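Acyl-CoA dehydrogenase (Slackia heliotrinireducens, PDB 4RM7) is of unknown function but shows the acyl-CoA dehydrogenase family fold, in which a beta-sheet domain comes between two helical domains along the chain. Local coordinates at residues L41-V46 with T119-Y124; A48-D53 with T114-T119; K34-Q39 with Q207-F212. One frame throughout, in Å; residues are numbered along the deposited sequence.

How the interactions relate
Interactions 1 and 2 lie in the helical N-terminal domain; interaction 3 joins that domain to the beta-sheet middle domain. Interactions 1 and 2 both use helix 43-50 and share Thr119; their centres lie about 8 Å apart, and they tie that helix to helix 106-119 and the loop after it. Interaction 3 uses the preceding helix 29-38 and joins it to the loop before strand 212-221, its centre about 14 Å from that of interaction 1 and 21 Å from that of interaction 2. Along the chain interaction 2 is nested within interaction 1, and both within interaction 3. Interactions 1 and 3 touch: Trp35 packs on Leu41, Pro42 and Val45, and Leu41 also meets Met209 of the middle domain.

Interaction 1: residues L41-V46 with T119-Y124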
loop_
_atom_site.group_PDB
_atom_site.type_symbol
_atom_site.label_atom_id
_atom_site.label_comp_id
_atom_site.label_asym_id
_atom_site.label_seq_id
_atom_site.Cartn_x
_atom_site.Cartn_y
_atom_site.Cartn_z
ATOM N N LEU A 41 35.814 9.270 7.017
ATOM C CA LEU A 41 36.610 8.111 7.386
ATOM C C LEU A 41 38.091 8.475 7.510
ATOM O O LEU A 41 38.579 9.377 6.810
ATOM C CB LEU A 41 36.414 6.993 6.362
ATOM C CG LEU A 41 34.998 6.493 6.095
ATOM C CD1 LEU A 41 35.026 5.439 5.004
ATOM C CD2 LEU A 41 34.380 5.925 7.355
ATOM N N PRO A 42 38.813 7.774 8.400
ATOM C CA PRO A 42 40.240 8.051 8.603
ATOM C C PRO A 42 41.059 7.696 7.374
ATOM O O PRO A 42 40.639 6.826 6.603
ATOM C CB PRO A 42 40.629 7.142 9.784
ATOM C CG PRO A 42 39.344 6.632 10.355
ATOM C CD PRO A 42 38.340 6.660 9.240
ATOM N N ASP A 43 42.209 8.345 7.217
ATOM C CA ASP A 43 43.100 8.119 6.083
ATOM C C ASP A 43 43.412 6.641 5.899
ATOM O O ASP A 43 43.448 6.140 4.776
ATOM C CB ASP A 43 44.420 8.888 6.251
ATOM C CG ASP A 43 44.230 10.397 6.369
ATOM O OD1 ASP A 43 43.174 10.926 5.965
ATOM O OD2 ASP A 43 45.167 11.065 6.854
ATOM N N GLU A 44 43.644 5.953 7.009
ATOM C CA GLU A 44 44.034 4.552 6.978
ATOM C C GLU A 44 42.951 3.672 6.347
ATOM O O GLU A 44 43.241 2.766 5.568
ATOM C CB GLU A 44 44.347 4.059 8.389
ATOM C CG GLU A 44 44.759 2.607 8.421
ATOM C CD GLU A 44 44.569 1.974 9.784
ATOM O OE1 GLU A 44 44.123 2.686 10.712
ATOM O OE2 GLU A 44 44.857 0.764 9.920
ATOM N N VAL A 45 41.700 3.956 6.686
ATOM C CA VAL A 45 40.572 3.164 6.222
ATOM C C VAL A 45 40.353 3.386 4.732
ATOM O O VAL A 45 40.126 2.461 3.949
ATOM C CB VAL A 45 39.300 3.542 6.996
ATOM C CG1 VAL A 45 38.075 2.854 6.396
ATOM C CG2 VAL A 45 39.460 3.212 8.470
ATOM N N VAL A 46 40.347 4.648 4.325
ATOM C CA VAL A 46 40.195 4.980 2.912
ATOM C C VAL A 46 41.355 4.512 2.065
ATOM O O VAL A 46 41.171 4.097 0.937
ATOM C CB VAL A 46 39.930 6.464 2.640
ATOM C CG1 VAL A 46 38.736 6.957 3.428
ATOM C CG2 VAL A 46 41.167 7.287 2.898
ATOM N N THR A 119 46.322 7.770 -1.873
ATOM C CA THR A 119 45.735 8.170 -0.593
ATOM C C THR A 119 44.316 7.655 -0.350
ATOM O O THR A 119 43.873 7.602 0.795
ATOM C CB THR A 119 45.696 9.691 -0.448
ATOM O OG1 THR A 119 44.656 10.218 -1.281
ATOM C CG2 THR A 119 47.031 10.300 -0.848
ATOM N N GLY A 120 43.622 7.266 -1.409
ATOM C CA GLY A 120 42.254 6.817 -1.276
ATOM C C GLY A 120 41.263 7.950 -1.203
ATOM O O GLY A 120 40.110 7.752 -0.870
ATOM N N ARG A 121 41.723 9.150 -1.520
ATOM C CA ARG A 121 40.882 10.332 -1.504
ATOM C C ARG A 121 41.008 11.090 -2.812
ATOM O O ARG A 121 41.971 10.933 -3.538
ATOM C CB ARG A 121 41.236 11.238 -0.329
ATOM C CG ARG A 121 40.727 10.744 1.007
ATOM C CD ARG A 121 40.958 11.754 2.111
ATOM N NE ARG A 121 41.255 11.113 3.381
ATOM C CZ ARG A 121 40.346 10.815 4.297
ATOM N NH1 ARG A 121 39.077 11.098 4.092
ATOM N NH2 ARG A 121 40.708 10.228 5.421
ATOM N N LEU A 122 39.998 11.887 -3.118
ATOM C CA LEU A 122 39.975 12.693 -4.322
ATOM C C LEU A 122 40.060 14.143 -3.916
ATOM O O LEU A 122 39.471 14.551 -2.933
ATOM C CB LEU A 122 38.691 12.456 -5.100
ATOM C CG LEU A 122 38.658 11.223 -5.991
ATOM C CD1 LEU A 122 37.317 11.120 -6.683
ATOM C CD2 LEU A 122 39.770 11.270 -7.017
ATOM N N SER A 123 40.809 14.923 -4.668
ATOM C CA SER A 123 41.057 16.303 -4.311
ATOM C C SER A 123 40.024 17.249 -4.894
ATOM O O SER A 123 40.174 18.450 -4.800
ATOM C CB SER A 123 42.461 16.723 -4.728
ATOM O OG SER A 123 42.569 16.820 -6.130
ATOM N N TYR A 124 38.993 16.714 -5.524
ATOM C CA TYR A 124 37.972 17.556 -6.122
ATOM C C TYR A 124 36.562 17.129 -5.759
ATOM O O TYR A 124 36.339 16.013 -5.340
ATOM C CB TYR A 124 38.138 17.612 -7.637
ATOM C CG TYR A 124 37.968 16.294 -8.333
ATOM C CD1 TYR A 124 36.729 15.875 -8.761
ATOM C CD2 TYR A 124 39.050 15.476 -8.570
ATOM C CE1 TYR A 124 36.571 14.671 -9.404
ATOM C CE2 TYR A 124 38.900 14.269 -9.213
ATOM C CZ TYR A 124 37.658 13.875 -9.626
ATOM O OH TYR A 124 37.503 12.672 -10.264
#
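Val46 and Gly120 bring the two backbones closest, their CA atoms 5.0 Å apart, where the first turn of helix 43-50 meets the chain leaving helix 106-119 in the helical N-terminal domain of the acyl-CoA dehydrogenase fold. Gly120 is the first residue out of that helix and has a positive phi; lacking a side chain, it lays its CA 3.7 Å from Val46 O. Just beyond, Arg121 reaches back to the start of the neighbouring helix, its side chain crossing those of Asp43 and Val46 at about a right angle. Arg121 NH2 bonds to Leu41 O at 2.7 Å, fairly straight at 160° and near the guanidinium plane. Arg121 NH2 also makes a salt bridge to Asp43 OD1 at 2.6 Å, more bent and tilted from that plane. Asp43 CG stands beside its own backbone N (chi1 -60°), and OD1 receives NH2 on its anti lone pair. With the carboxylate and guanidinium planes 77° apart, the two groups do not pair flat; NE adds a weak bond to OD1, NH1 another to Leu41 O. Over one face of the guanidinium sits Val46 CG2, offset toward the rim, and the same methyl lies 3.4 Å from Thr119 O.

Interaction 2: residues A48-D53 with T114-T119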
loop_
_atom_site.group_PDB
_atom_site.type_symbol
_atom_site.label_atom_id
_atom_site.label_comp_id
_atom_site.label_asym_id
_atom_site.label_seq_id
_atom_site.Cartn_x
_atom_site.Cartn_y
_atom_site.Cartn_z
ATOM N N ALA A 48 43.151 1.906 2.731
ATOM C CA ALA A 48 43.077 0.446 2.696
ATOM C C ALA A 48 42.070 -0.010 1.638
ATOM O O ALA A 48 42.210 -1.089 1.064
ATOM C CB ALA A 48 42.712 -0.115 4.079
ATOM N N PHE A 49 41.067 0.821 1.370
ATOM C CA PHE A 49 40.059 0.470 0.374
ATOM C C PHE A 49 40.658 0.455 -1.027
ATOM O O PHE A 49 40.390 -0.460 -1.788
ATOM C CB PHE A 49 38.856 1.419 0.425
ATOM C CG PHE A 49 37.934 1.279 -0.747
ATOM C CD1 PHE A 49 36.948 0.296 -0.757
ATOM C CD2 PHE A 49 38.058 2.113 -1.858
ATOM C CE1 PHE A 49 36.084 0.140 -1.847
ATOM C CE2 PHE A 49 37.187 1.977 -2.966
ATOM C CZ PHE A 49 36.202 0.982 -2.959
ATOM N N VAL A 50 41.470 1.448 -1.381
ATOM C CA VAL A 50 42.020 1.453 -2.736
ATOM C C VAL A 50 43.181 0.482 -2.849
ATOM O O VAL A 50 43.623 0.177 -3.947
ATOM C CB VAL A 50 42.485 2.847 -3.181
ATOM C CG1 VAL A 50 41.288 3.749 -3.410
ATOM C CG2 VAL A 50 43.469 3.450 -2.181
ATOM N N ASP A 51 43.651 -0.016 -1.717
ATOM C CA ASP A 51 44.726 -0.991 -1.693
ATOM C C ASP A 51 44.174 -2.393 -1.709
ATOM O O ASP A 51 44.916 -3.353 -1.678
ATOM C CB ASP A 51 45.596 -0.810 -0.458
ATOM C CG ASP A 51 46.541 0.346 -0.582
ATOM O OD1 ASP A 51 46.793 0.783 -1.713
ATOM O OD2 ASP A 51 47.024 0.824 0.454
ATOM N N LEU A 52 42.857 -2.503 -1.762
ATOM C CA LEU A 52 42.190 -3.785 -1.673
ATOM C C LEU A 52 42.516 -4.680 -2.843
ATOM O O LEU A 52 42.744 -4.213 -3.946
ATOM C CB LEU A 52 40.689 -3.584 -1.637
ATOM C CG LEU A 52 40.024 -3.640 -0.275
ATOM C CD1 LEU A 52 38.548 -3.345 -0.419
ATOM C CD2 LEU A 52 40.245 -4.996 0.351
ATOM N N ASP A 53 42.540 -5.978 -2.599
ATOM C CA ASP A 53 42.705 -6.908 -3.687
ATOM C C ASP A 53 41.328 -7.191 -4.226
ATOM O O ASP A 53 40.543 -7.874 -3.607
ATOM C CB ASP A 53 43.334 -8.209 -3.206
ATOM C CG ASP A 53 43.456 -9.238 -4.310
ATOM O OD1 ASP A 53 43.631 -10.429 -4.014
ATOM O OD2 ASP A 53 43.380 -8.861 -5.485
ATOM N N THR A 114 46.268 9.471 -9.628
ATOM C CA THR A 114 47.443 9.115 -8.849
ATOM C C THR A 114 47.237 9.436 -7.380
ATOM O O THR A 114 47.576 8.637 -6.510
ATOM C CB THR A 114 48.689 9.828 -9.375
ATOM O OG1 THR A 114 49.111 9.179 -10.582
ATOM C CG2 THR A 114 49.817 9.777 -8.350
ATOM N N GLU A 115 46.652 10.591 -7.107
ATOM C CA GLU A 115 46.394 10.969 -5.736
ATOM C C GLU A 115 45.417 9.985 -5.084
ATOM O O GLU A 115 45.576 9.603 -3.919
ATOM C CB GLU A 115 45.852 12.390 -5.672
ATOM C CG GLU A 115 45.487 12.802 -4.267
ATOM C CD GLU A 115 44.878 14.177 -4.192
ATOM O OE1 GLU A 115 43.915 14.340 -3.409
ATOM O OE2 GLU A 115 45.365 15.087 -4.906
ATOM N N TYR A 116 44.415 9.567 -5.848
ATOM C CA TYR A 116 43.408 8.650 -5.347
ATOM C C TYR A 116 44.014 7.284 -5.023
ATOM O O TYR A 116 43.677 6.672 -4.009
ATOM C CB TYR A 116 42.269 8.511 -6.362
ATOM C CG TYR A 116 41.165 7.563 -5.938
ATOM C CD1 TYR A 116 40.461 7.771 -4.763
ATOM C CD2 TYR A 116 40.828 6.460 -6.726
ATOM C CE1 TYR A 116 39.446 6.909 -4.378
ATOM C CE2 TYR A 116 39.818 5.587 -6.354
ATOM C CZ TYR A 116 39.130 5.819 -5.180
ATOM O OH TYR A 116 38.128 4.958 -4.812
ATOM N N GLN A 117 44.918 6.813 -5.874
ATOM C CA GLN A 117 45.555 5.516 -5.657
ATOM C C GLN A 117 46.558 5.564 -4.515
ATOM O O GLN A 117 46.767 4.573 -3.815
ATOM C CB GLN A 117 46.217 5.036 -6.945
ATOM C CG GLN A 117 45.174 4.736 -8.018
ATOM C CD GLN A 117 45.761 4.391 -9.370
ATOM O OE1 GLN A 117 45.163 3.635 -10.139
ATOM N NE2 GLN A 117 46.926 4.950 -9.679
ATOM N N ASP A 118 47.150 6.730 -4.299
ATOM C CA ASP A 118 48.144 6.873 -3.249
ATOM C C ASP A 118 47.531 7.219 -1.892
ATOM O O ASP A 118 48.155 6.993 -0.863
ATOM C CB ASP A 118 49.182 7.934 -3.635
ATOM C CG ASP A 118 49.976 7.560 -4.885
ATOM O OD1 ASP A 118 49.969 6.371 -5.279
ATOM O OD2 ASP A 118 50.620 8.462 -5.469
ATOM N N THR A 119 46.322 7.770 -1.873
ATOM C CA THR A 119 45.735 8.170 -0.593
ATOM C C THR A 119 44.316 7.655 -0.350
ATOM O O THR A 119 43.873 7.602 0.795
ATOM C CB THR A 119 45.696 9.691 -0.448
ATOM O OG1 THR A 119 44.656 10.218 -1.281
ATOM C CG2 THR A 119 47.031 10.300 -0.848
#
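Val50 and Tyr116 make the main apolar contact, a CH-pi interaction. Tyr116 CG is anti to its backbone N (chi1 180°), and the ring beyond it turns one face to Val50. The Val50 CG1 methyl sits over that face, 3.8 Å from the centroid of the Tyr116 ring and 25° off the ring normal. It is shifted toward the hydroxyl end, where Tyr116 CZ is the nearest atom to Val50 CG1 at 3.5 Å. The other methyl, Val50 CG2, lies by the backbone of the partner helix, 3.7 Å from Tyr116 O and 3.8 Å from Gln117 O.

A second contact is a hydroxyl at a ring edge: Tyr116 OH lies in the plane of the Phe49 ring, 3.6 Å from Phe49 CE2. Phe49 also stacks on Phe90, while Tyr116 packs on Leu94 and Leu97 of helix 90-103.

The polar bonds lie within or beside the segments. Lys47 NZ, just before segment 48-53, donates to Gln117 O and so links the two helices. Thr119 OG1 donates to Glu115 O at 2.9 Å, and Thr119 N reaches the same oxygen at 2.8 Å from the opposite face of its plane. OG1 also accepts from Arg121 N, closing an ST turn at the helix end.

The C-terminal turns of helices 43-50 and 106-119 thus meet in the helical N-terminal domain of the acyl-CoA dehydrogenase fold.

Interaction 3: residues K34-Q39 with Q207-F212; sequences KWRKDQ and QSMLPF
Met209, modelled as selenomethionine, and Gln39 owe their places to a few torsions. Met209 CG stands beside its own backbone N (chi1 -81°), and a bend at chi3 (-127°) brings CE to Arg36. Gln39 has a positive phi, 52°, as the C-prime residue of a Schellman motif that ends helix 29-38: Gly40 N returns to Trp35 O, and Gln39 N makes a weak bond to Arg36 O. Facing this helix end is a type I beta turn, Gln207 to Leu210, with Ser208 and Met209 at its two corner positions. In the acyl-CoA dehydrogenase fold the contact joins the helical N-terminal domain to the loop before strand 212-221 of the middle domain.

The Met209 side chain lies against the last turn of the helix, crossing Arg36 at a slant. Met209 CE rests 3.5 Å from Arg36 CG and 4.2 Å from Trp35 CB, while CG of Met209 is 3.6 Å from Trp35 O, one of the carbonyls used by the Schellman motif. The other, Arg36 O, has Ser208 CB 3.6 Å away. Arg36 runs on past the turn to pack on Ser354 and Asp358 of helix 351-362; Asp358 also accepts a hydrogen bond from Gln207 N. Asp38 forms salt bridges with Lys34 and Lys37, whose hydrogen bonds to it are weak. Gln39 CB lies 3.4 Å from Ser208 O, and the chain, extended beyond CG, carries Gln39 OE1 to 3.9 Å from Pro211 CB.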
loop_
_atom_site.group_PDB
_atom_site.type_symbol
_atom_site.label_atom_id
_atom_site.label_comp_id
_atom_site.label_asym_id
_atom_site.label_seq_id
_atom_site.Cartn_x
_atom_site.Cartn_y
_atom_site.Cartn_z
ATOM N N LYS A 34 31.760 6.691 15.633
ATOM C CA LYS A 34 32.655 7.832 15.696
ATOM C C LYS A 34 32.764 8.495 14.339
ATOM O O LYS A 34 32.819 9.714 14.249
ATOM C CB LYS A 34 34.047 7.416 16.197
ATOM C CG LYS A 34 35.147 8.464 15.960
ATOM C CD LYS A 34 36.489 8.011 16.522
ATOM C CE LYS A 34 37.598 8.968 16.128
ATOM N NZ LYS A 34 37.389 10.335 16.715
ATOM N N TRP A 35 32.801 7.694 13.279
ATOM C CA TRP A 35 33.042 8.243 11.947
ATOM C C TRP A 35 31.808 8.992 11.454
ATOM O O TRP A 35 31.930 9.973 10.723
ATOM C CB TRP A 35 33.456 7.132 10.972
ATOM C CG TRP A 35 34.755 6.507 11.371
ATOM C CD1 TRP A 35 35.716 7.072 12.154
ATOM C CD2 TRP A 35 35.228 5.191 11.041
ATOM N NE1 TRP A 35 36.760 6.200 12.322
ATOM C CE2 TRP A 35 36.487 5.036 11.655
ATOM C CE3 TRP A 35 34.711 4.131 10.289
ATOM C CZ2 TRP A 35 37.237 3.868 11.543
ATOM C CZ3 TRP A 35 35.463 2.972 10.169
ATOM C CH2 TRP A 35 36.711 2.851 10.794
ATOM N N ARG A 36 30.630 8.529 11.870
ATOM C CA ARG A 36 29.383 9.257 11.638
ATOM C C ARG A 36 29.489 10.640 12.271
ATOM O O ARG A 36 29.084 11.639 11.684
ATOM C CB ARG A 36 28.177 8.500 12.214
ATOM C CG ARG A 36 27.407 7.680 11.196
ATOM C CD ARG A 36 26.042 7.251 11.723
ATOM N NE ARG A 36 25.979 5.820 12.034
ATOM C CZ ARG A 36 25.389 4.902 11.264
ATOM N NH1 ARG A 36 24.802 5.259 10.123
ATOM N NH2 ARG A 36 25.382 3.619 11.633
ATOM N N LYS A 37 30.063 10.681 13.468
ATOM C CA LYS A 37 30.251 11.915 14.217
ATOM C C LYS A 37 31.293 12.827 13.562
ATOM O O LYS A 37 31.157 14.048 13.591
ATOM C CB LYS A 37 30.649 11.576 15.656
ATOM C CG LYS A 37 31.075 12.748 16.528
ATOM C CD LYS A 37 32.592 12.797 16.731
ATOM C CE LYS A 37 33.125 11.570 17.470
ATOM N NZ LYS A 37 34.602 11.665 17.705
ATOM N N ASP A 38 32.330 12.241 12.967
ATOM C CA ASP A 38 33.383 13.031 12.326
ATOM C C ASP A 38 33.012 13.362 10.881
ATOM O O ASP A 38 33.711 14.128 10.210
ATOM C CB ASP A 38 34.724 12.291 12.353
ATOM C CG ASP A 38 35.245 12.048 13.762
ATOM O OD1 ASP A 38 35.807 10.956 14.000
ATOM O OD2 ASP A 38 35.112 12.945 14.625
ATOM N N GLN A 39 31.912 12.773 10.412
ATOM C CA GLN A 39 31.452 12.938 9.035
ATOM C C GLN A 39 32.578 12.645 8.058
ATOM O O GLN A 39 32.906 13.467 7.203
ATOM C CB GLN A 39 30.907 14.348 8.810
ATOM C CG GLN A 39 29.810 14.725 9.784
ATOM C CD GLN A 39 29.388 16.168 9.653
ATOM O OE1 GLN A 39 29.556 16.780 8.601
ATOM N NE2 GLN A 39 28.838 16.725 10.728
ATOM N N GLN A 207 22.744 10.160 6.268
ATOM C CA GLN A 207 23.944 10.102 5.425
ATOM C C GLN A 207 25.000 11.090 5.876
ATOM O O GLN A 207 25.532 11.838 5.064
ATOM C CB GLN A 207 23.588 10.352 3.958
ATOM C CG GLN A 207 22.578 9.354 3.430
ATOM C CD GLN A 207 22.114 9.680 2.042
ATOM O OE1 GLN A 207 22.619 10.616 1.410
ATOM N NE2 GLN A 207 21.147 8.914 1.548
ATOM N N SER A 208 25.293 11.063 7.172
ATOM C CA SER A 208 26.216 11.985 7.831
ATOM C C SER A 208 27.615 12.033 7.210
ATOM O O SER A 208 28.254 13.081 7.193
ATOM C CB SER A 208 26.327 11.611 9.307
ATOM O OG SER A 208 25.082 11.802 9.972
HETATM N N MSE A 209 28.059 10.928 6.641
HETATM C CA MSE A 209 29.413 10.820 6.156
HETATM C C MSE A 209 29.534 11.334 4.763
HETATM O O MSE A 209 30.605 11.247 4.148
HETATM C CB MSE A 209 29.842 9.376 6.205
HETATM C CG MSE A 209 30.253 9.048 7.619
HETATM SE SE MSE A 209 30.918 7.225 7.552
HETATM C CE MSE A 209 29.829 6.421 8.957
ATOM N N LEU A 210 28.456 11.865 4.231
ATOM C CA LEU A 210 28.501 12.396 2.896
ATOM C C LEU A 210 27.971 13.819 2.983
ATOM O O LEU A 210 26.902 14.139 2.473
ATOM C CB LEU A 210 27.627 11.533 1.997
ATOM C CG LEU A 210 27.862 11.507 0.492
ATOM C CD1 LEU A 210 29.272 11.060 0.157
ATOM C CD2 LEU A 210 26.839 10.617 -0.189
ATOM N N PRO A 211 28.713 14.691 3.654
ATOM C CA PRO A 211 28.270 16.074 3.833
ATOM C C PRO A 211 28.243 16.835 2.536
ATOM O O PRO A 211 29.227 16.825 1.823
ATOM C CB PRO A 211 29.365 16.668 4.704
ATOM C CG PRO A 211 30.559 15.876 4.370
ATOM C CD PRO A 211 30.052 14.480 4.211
ATOM N N PHE A 212 27.133 17.504 2.263
ATOM C CA PHE A 212 26.905 18.265 1.048
ATOM C C PHE A 212 26.918 19.769 1.301
ATOM O O PHE A 212 26.809 20.193 2.422
ATOM C CB PHE A 212 25.524 17.934 0.502
ATOM C CG PHE A 212 25.395 16.559 -0.054
ATOM C CD1 PHE A 212 24.162 15.942 -0.100
ATOM C CD2 PHE A 212 26.491 15.884 -0.552
ATOM C CE1 PHE A 212 24.034 14.661 -0.615
ATOM C CE2 PHE A 212 26.371 14.612 -1.077
ATOM C CZ PHE A 212 25.142 13.999 -1.102
#